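Local coordinates for protein thiamine phosphate pyrophosphorylase (Bacteroides thetaiotaomicron VPI-5482, PDB 3CEU) that probably makes thiamine phosphate, as a TIM-barrel member of the thiamine-phosphate diphosphorylase family in the route to thiamine diphosphate, at residues V58-F63 and G73-A78; G89-S94 and F107-F112. One frame throughout, in Å; residues are numbered along the deposited sequence.

In the fold
Contacts 1 and 2 each join successive parallel strands of the eight-stranded barrel, with a short helix between the two strands: helix 65-68 in contact 1, helix 98-102 in contact 2. Their centres lie about 10 Å apart. Strands 73-75 and 90-95 are themselves neighbours, and His75 of contact 1 bonds Ser94 of contact 2 through one ring nitrogen and probably Ser92 through the other. Contact 1 is the more fully buried, with stacked histidine rings inside the barrel and a phenylalanine on isoleucine outside. Contact 2 is only partly buried: exposed Asp109 takes a backbone N-H at the start of the strands, and a cysteine sulfur lies on a tyrosine ring.

Contact 1. Residues V58-F63 and G73-A78; sequences VTHEHF and GIHLNA
Strands 57-59 and 73-75 run parallel, Thr59 beside Ile74, with Thr59 N bonded to Gly73 O at 3.3 Å and His75 N to Thr59 O at 3.2 Å. Beyond Thr59 the chain turns, and the His60 ring comes to lie alongside that of His75, the two side chains pointing the same way. They form an offset stack with planes at 29° and centroids 4.5 Å apart. The closest approach is His60 CE1 to His75 CD2, at 3.3 Å, while His75 CB sits above the rim of the His60 ring. This is the third-to-fourth strand step of a TIM barrel, a beta-alpha-beta unit whose short helix is 65-68, and the histidines occupy its interior. There the polar ring atoms find partners: His60 NE2 bonds His31, His75 NE2 bonds Ser94 OG, and His75 ND1 faces Ser92 OG in what is probably a further bond.

On the outer face, the side chains of Ile74 and Phe63 cross at about a right angle. CG1 of Ile74 lies between its backbone N and carbonyl carbon (chi1 65°), and CD1 at the end of that branch rests over the ring centre, 3.9 Å from the Phe63 centroid. The other branch meets the ring with CG2, 3.5 Å from Phe63 CD2, and Leu76 CD2 touches Phe63 CE1 and CZ. After the strands, Asn77 ND2 gives one bond to His60 O at 2.9 Å, on a lone pair and in the Asn77 amide plane, and another to His75 O, which lies tilted out of that plane.

Contact 2. Residues G89-S94 and F107-F112; sequences GHVSCS and FYDYVF
Asp109 reaches back from the segment before strand 110-113 to the backbone of Val91, while its own N-H bonds Val91 O at 3.1 Å. Starting from the backbone, Asp109 CB lies over one face of the His90 ring, 3.2 Å from His90 NE2. CG follows, 3.5 Å from His90 CD2, with the carboxylate stacked on the imidazole at 17° between planes. OD1 meets residues 89-94 only loosely, 4.1 Å from His90 CD2, whereas OD2 accepts the N-H of Val91 at 2.8 Å, nearly along its own C-O axis. OD2 also stands 3.1 Å from Val91 O, an approach of two acceptors that the N-H bond probably offsets.

The His90 ring also turns an edge to the face of Tyr110, in an offset edge-to-face pair with planes at 62°. CG of His90 stands anti to the backbone N (chi1 -172°), and the ring it carries sets a face against Asp109 CB and its NE2 and CE1 over the Tyr110 ring near CE2. An alanine in place of His90 would probably bare one side of the Asp109 carboxylate and open a gap against the Tyr110 ring.

Farther along this beta-alpha-beta unit of the barrel, Phe112 N bonds Cys93 O at 2.9 Å. Cys93 SG sits over one face of the Tyr108 ring, 3.5 Å from its centroid, in a sulfur-aromatic contact, and Val91 CG2 meets the same ring in plane at its edge. Tyr110 OH has its partner in His31, across the barrel interior.

At the start of the strand pair a carboxylate thus accepts a main-chain N-H, and the nearby imidazole, if protonated, would probably ease the negative charge of Asp109.

Contact 1. Residues V58-F63 and G73-A78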
# COMPACT_ATOMS: atom_id res chain seq x y z
N VAL A 58 2.31 -7.72 0.54
CA VAL A 58 3.73 -7.40 0.67
C VAL A 58 3.92 -7.16 2.16
O VAL A 58 3.10 -6.48 2.78
CB VAL A 58 4.11 -6.12 -0.09
CG1 VAL A 58 5.60 -5.84 0.07
CG2 VAL A 58 3.75 -6.24 -1.57
N THR A 59 4.98 -7.71 2.74
CA THR A 59 5.21 -7.54 4.18
C THR A 59 6.41 -6.65 4.51
O THR A 59 7.44 -6.71 3.85
CB THR A 59 5.42 -8.89 4.89
OG1 THR A 59 5.70 -8.66 6.28
CG2 THR A 59 6.56 -9.68 4.27
N HIS A 60 6.26 -5.84 5.55
CA HIS A 60 7.33 -4.95 5.97
C HIS A 60 8.14 -5.55 7.11
O HIS A 60 9.15 -4.99 7.54
CB HIS A 60 6.77 -3.59 6.43
CG HIS A 60 6.11 -2.81 5.33
ND1 HIS A 60 6.15 -1.44 5.27
CD2 HIS A 60 5.37 -3.21 4.27
CE1 HIS A 60 5.47 -1.02 4.22
NE2 HIS A 60 4.99 -2.08 3.59
N GLU A 61 7.71 -6.70 7.61
CA GLU A 61 8.44 -7.33 8.71
C GLU A 61 8.59 -8.82 8.47
O GLU A 61 7.93 -9.38 7.60
CB GLU A 61 7.71 -7.07 10.04
CG GLU A 61 7.87 -5.63 10.60
CD GLU A 61 6.97 -4.60 9.93
OE1 GLU A 61 7.31 -3.39 9.98
OE2 GLU A 61 5.92 -4.98 9.36
N HIS A 62 9.47 -9.45 9.23
CA HIS A 62 9.67 -10.89 9.11
C HIS A 62 9.57 -11.33 7.66
O HIS A 62 8.59 -11.96 7.24
CB HIS A 62 8.62 -11.61 9.95
CG HIS A 62 8.57 -11.13 11.36
ND1 HIS A 62 9.69 -11.11 12.17
CD2 HIS A 62 7.56 -10.63 12.10
CE1 HIS A 62 9.36 -10.61 13.35
NE2 HIS A 62 8.07 -10.31 13.33
N PHE A 63 10.60 -10.98 6.91
CA PHE A 63 10.67 -11.29 5.50
C PHE A 63 10.60 -12.79 5.20
O PHE A 63 10.25 -13.19 4.10
CB PHE A 63 11.95 -10.67 4.91
CG PHE A 63 11.93 -9.16 4.87
CD1 PHE A 63 13.13 -8.44 4.82
CD2 PHE A 63 10.73 -8.45 4.85
CE1 PHE A 63 13.13 -7.05 4.72
CE2 PHE A 63 10.73 -7.05 4.75
CZ PHE A 63 11.93 -6.35 4.69
N GLY A 73 5.85 -10.28 -2.01
CA GLY A 73 7.23 -9.85 -1.86
C GLY A 73 7.45 -9.07 -0.56
O GLY A 73 6.66 -9.18 0.37
N ILE A 74 8.51 -8.28 -0.52
CA ILE A 74 8.84 -7.52 0.67
C ILE A 74 9.04 -6.03 0.40
O ILE A 74 9.33 -5.61 -0.74
CB ILE A 74 10.12 -8.06 1.31
CG1 ILE A 74 11.30 -7.84 0.35
CG2 ILE A 74 9.96 -9.54 1.61
CD1 ILE A 74 12.65 -8.13 0.95
N HIS A 75 8.90 -5.23 1.45
CA HIS A 75 9.08 -3.78 1.35
C HIS A 75 10.17 -3.40 2.33
O HIS A 75 9.94 -3.42 3.54
CB HIS A 75 7.80 -3.04 1.72
CG HIS A 75 7.80 -1.60 1.32
ND1 HIS A 75 7.70 -1.20 0.01
CD2 HIS A 75 7.90 -0.47 2.06
CE1 HIS A 75 7.72 0.12 -0.04
NE2 HIS A 75 7.84 0.59 1.19
N LEU A 76 11.34 -3.05 1.83
CA LEU A 76 12.44 -2.68 2.71
C LEU A 76 12.10 -1.40 3.48
O LEU A 76 11.47 -0.50 2.94
CB LEU A 76 13.71 -2.49 1.90
CG LEU A 76 14.01 -3.65 0.97
CD1 LEU A 76 15.26 -3.36 0.15
CD2 LEU A 76 14.17 -4.93 1.77
N ASN A 77 12.53 -1.34 4.74
CA ASN A 77 12.25 -0.16 5.54
C ASN A 77 13.26 -0.00 6.66
O ASN A 77 14.11 -0.87 6.87
CB ASN A 77 10.82 -0.22 6.09
CG ASN A 77 10.62 -1.37 7.05
OD1 ASN A 77 11.03 -1.31 8.21
ND2 ASN A 77 9.99 -2.44 6.57
N ALA A 78 13.18 1.11 7.38
CA ALA A 78 14.11 1.41 8.46
C ALA A 78 14.40 0.23 9.37
O ALA A 78 15.57 -0.09 9.62
CB ALA A 78 13.59 2.59 9.28

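Contact 2. Residues G89-S94 and F107-F112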
# COMPACT_ATOMS: atom_id res chain seq x y z
N GLY A 89 12.32 -12.31 -5.46
CA GLY A 89 10.92 -11.98 -5.51
C GLY A 89 10.68 -10.49 -5.58
O GLY A 89 11.61 -9.71 -5.78
N HIS A 90 9.42 -10.10 -5.42
CA HIS A 90 9.04 -8.70 -5.48
C HIS A 90 9.62 -7.91 -4.31
O HIS A 90 9.41 -8.24 -3.14
CB HIS A 90 7.51 -8.60 -5.47
CG HIS A 90 6.98 -7.22 -5.72
ND1 HIS A 90 7.03 -6.22 -4.76
CD2 HIS A 90 6.43 -6.66 -6.82
CE1 HIS A 90 6.52 -5.11 -5.26
NE2 HIS A 90 6.15 -5.34 -6.51
N VAL A 91 10.37 -6.87 -4.62
CA VAL A 91 10.96 -6.04 -3.59
C VAL A 91 10.52 -4.62 -3.87
O VAL A 91 10.35 -4.25 -5.03
CB VAL A 91 12.50 -6.13 -3.60
CG1 VAL A 91 13.02 -5.63 -4.93
CG2 VAL A 91 13.08 -5.32 -2.45
N SER A 92 10.33 -3.84 -2.82
CA SER A 92 9.90 -2.45 -2.95
C SER A 92 10.38 -1.65 -1.76
O SER A 92 10.73 -2.22 -0.73
CB SER A 92 8.38 -2.36 -3.01
OG SER A 92 7.82 -2.77 -1.78
N CYS A 93 10.39 -0.32 -1.90
CA CYS A 93 10.83 0.58 -0.82
C CYS A 93 10.21 1.96 -0.96
O CYS A 93 9.55 2.26 -1.95
CB CYS A 93 12.35 0.74 -0.84
SG CYS A 93 12.92 1.81 -2.17
N SER A 94 10.44 2.81 0.03
CA SER A 94 9.91 4.16 0.03
C SER A 94 10.97 5.20 -0.30
O SER A 94 12.14 5.07 0.08
CB SER A 94 9.30 4.48 1.40
OG SER A 94 8.22 3.62 1.70
N PHE A 107 15.51 0.07 -9.47
CA PHE A 107 16.12 -0.99 -8.70
C PHE A 107 15.09 -1.72 -7.85
O PHE A 107 15.42 -2.56 -7.01
CB PHE A 107 17.22 -0.40 -7.82
CG PHE A 107 18.33 0.22 -8.60
CD1 PHE A 107 19.17 -0.57 -9.37
CD2 PHE A 107 18.50 1.60 -8.62
CE1 PHE A 107 20.17 0.00 -10.15
CE2 PHE A 107 19.50 2.18 -9.40
CZ PHE A 107 20.34 1.38 -10.16
N TYR A 108 13.82 -1.40 -8.09
CA TYR A 108 12.72 -2.01 -7.36
C TYR A 108 11.58 -2.26 -8.33
O TYR A 108 11.54 -1.69 -9.41
CB TYR A 108 12.25 -1.09 -6.24
CG TYR A 108 13.29 -0.89 -5.15
CD1 TYR A 108 13.44 -1.83 -4.12
CD2 TYR A 108 14.15 0.20 -5.18
CE1 TYR A 108 14.42 -1.68 -3.15
CE2 TYR A 108 15.14 0.35 -4.22
CZ TYR A 108 15.27 -0.59 -3.21
OH TYR A 108 16.25 -0.44 -2.26
N ASP A 109 10.66 -3.13 -7.93
CA ASP A 109 9.50 -3.42 -8.76
C ASP A 109 8.64 -2.17 -8.81
O ASP A 109 7.97 -1.89 -9.81
CB ASP A 109 8.75 -4.60 -8.18
CG ASP A 109 9.52 -5.89 -8.34
OD1 ASP A 109 9.59 -6.40 -9.48
OD2 ASP A 109 10.09 -6.37 -7.34
N TYR A 110 8.67 -1.42 -7.71
CA TYR A 110 7.98 -0.15 -7.57
C TYR A 110 8.38 0.45 -6.25
O TYR A 110 8.83 -0.25 -5.36
CB TYR A 110 6.45 -0.27 -7.65
CG TYR A 110 5.72 -1.09 -6.59
CD1 TYR A 110 5.76 -0.74 -5.24
CD2 TYR A 110 4.90 -2.14 -6.97
CE1 TYR A 110 4.98 -1.44 -4.30
CE2 TYR A 110 4.13 -2.83 -6.04
CZ TYR A 110 4.17 -2.47 -4.71
OH TYR A 110 3.38 -3.17 -3.82
N VAL A 111 8.23 1.77 -6.15
CA VAL A 111 8.57 2.45 -4.91
C VAL A 111 7.43 3.37 -4.50
O VAL A 111 6.60 3.75 -5.32
CB VAL A 111 9.85 3.32 -5.07
CG1 VAL A 111 11.00 2.48 -5.61
CG2 VAL A 111 9.57 4.49 -5.99
N PHE A 112 7.41 3.71 -3.22
CA PHE A 112 6.42 4.62 -2.66
C PHE A 112 7.04 6.01 -2.74
O PHE A 112 8.26 6.14 -2.78
CB PHE A 112 6.15 4.30 -1.18
CG PHE A 112 5.22 3.14 -0.97
CD1 PHE A 112 4.79 2.36 -2.04
CD2 PHE A 112 4.76 2.83 0.31
CE1 PHE A 112 3.92 1.30 -1.85
CE2 PHE A 112 3.88 1.77 0.51
CZ PHE A 112 3.46 1.01 -0.58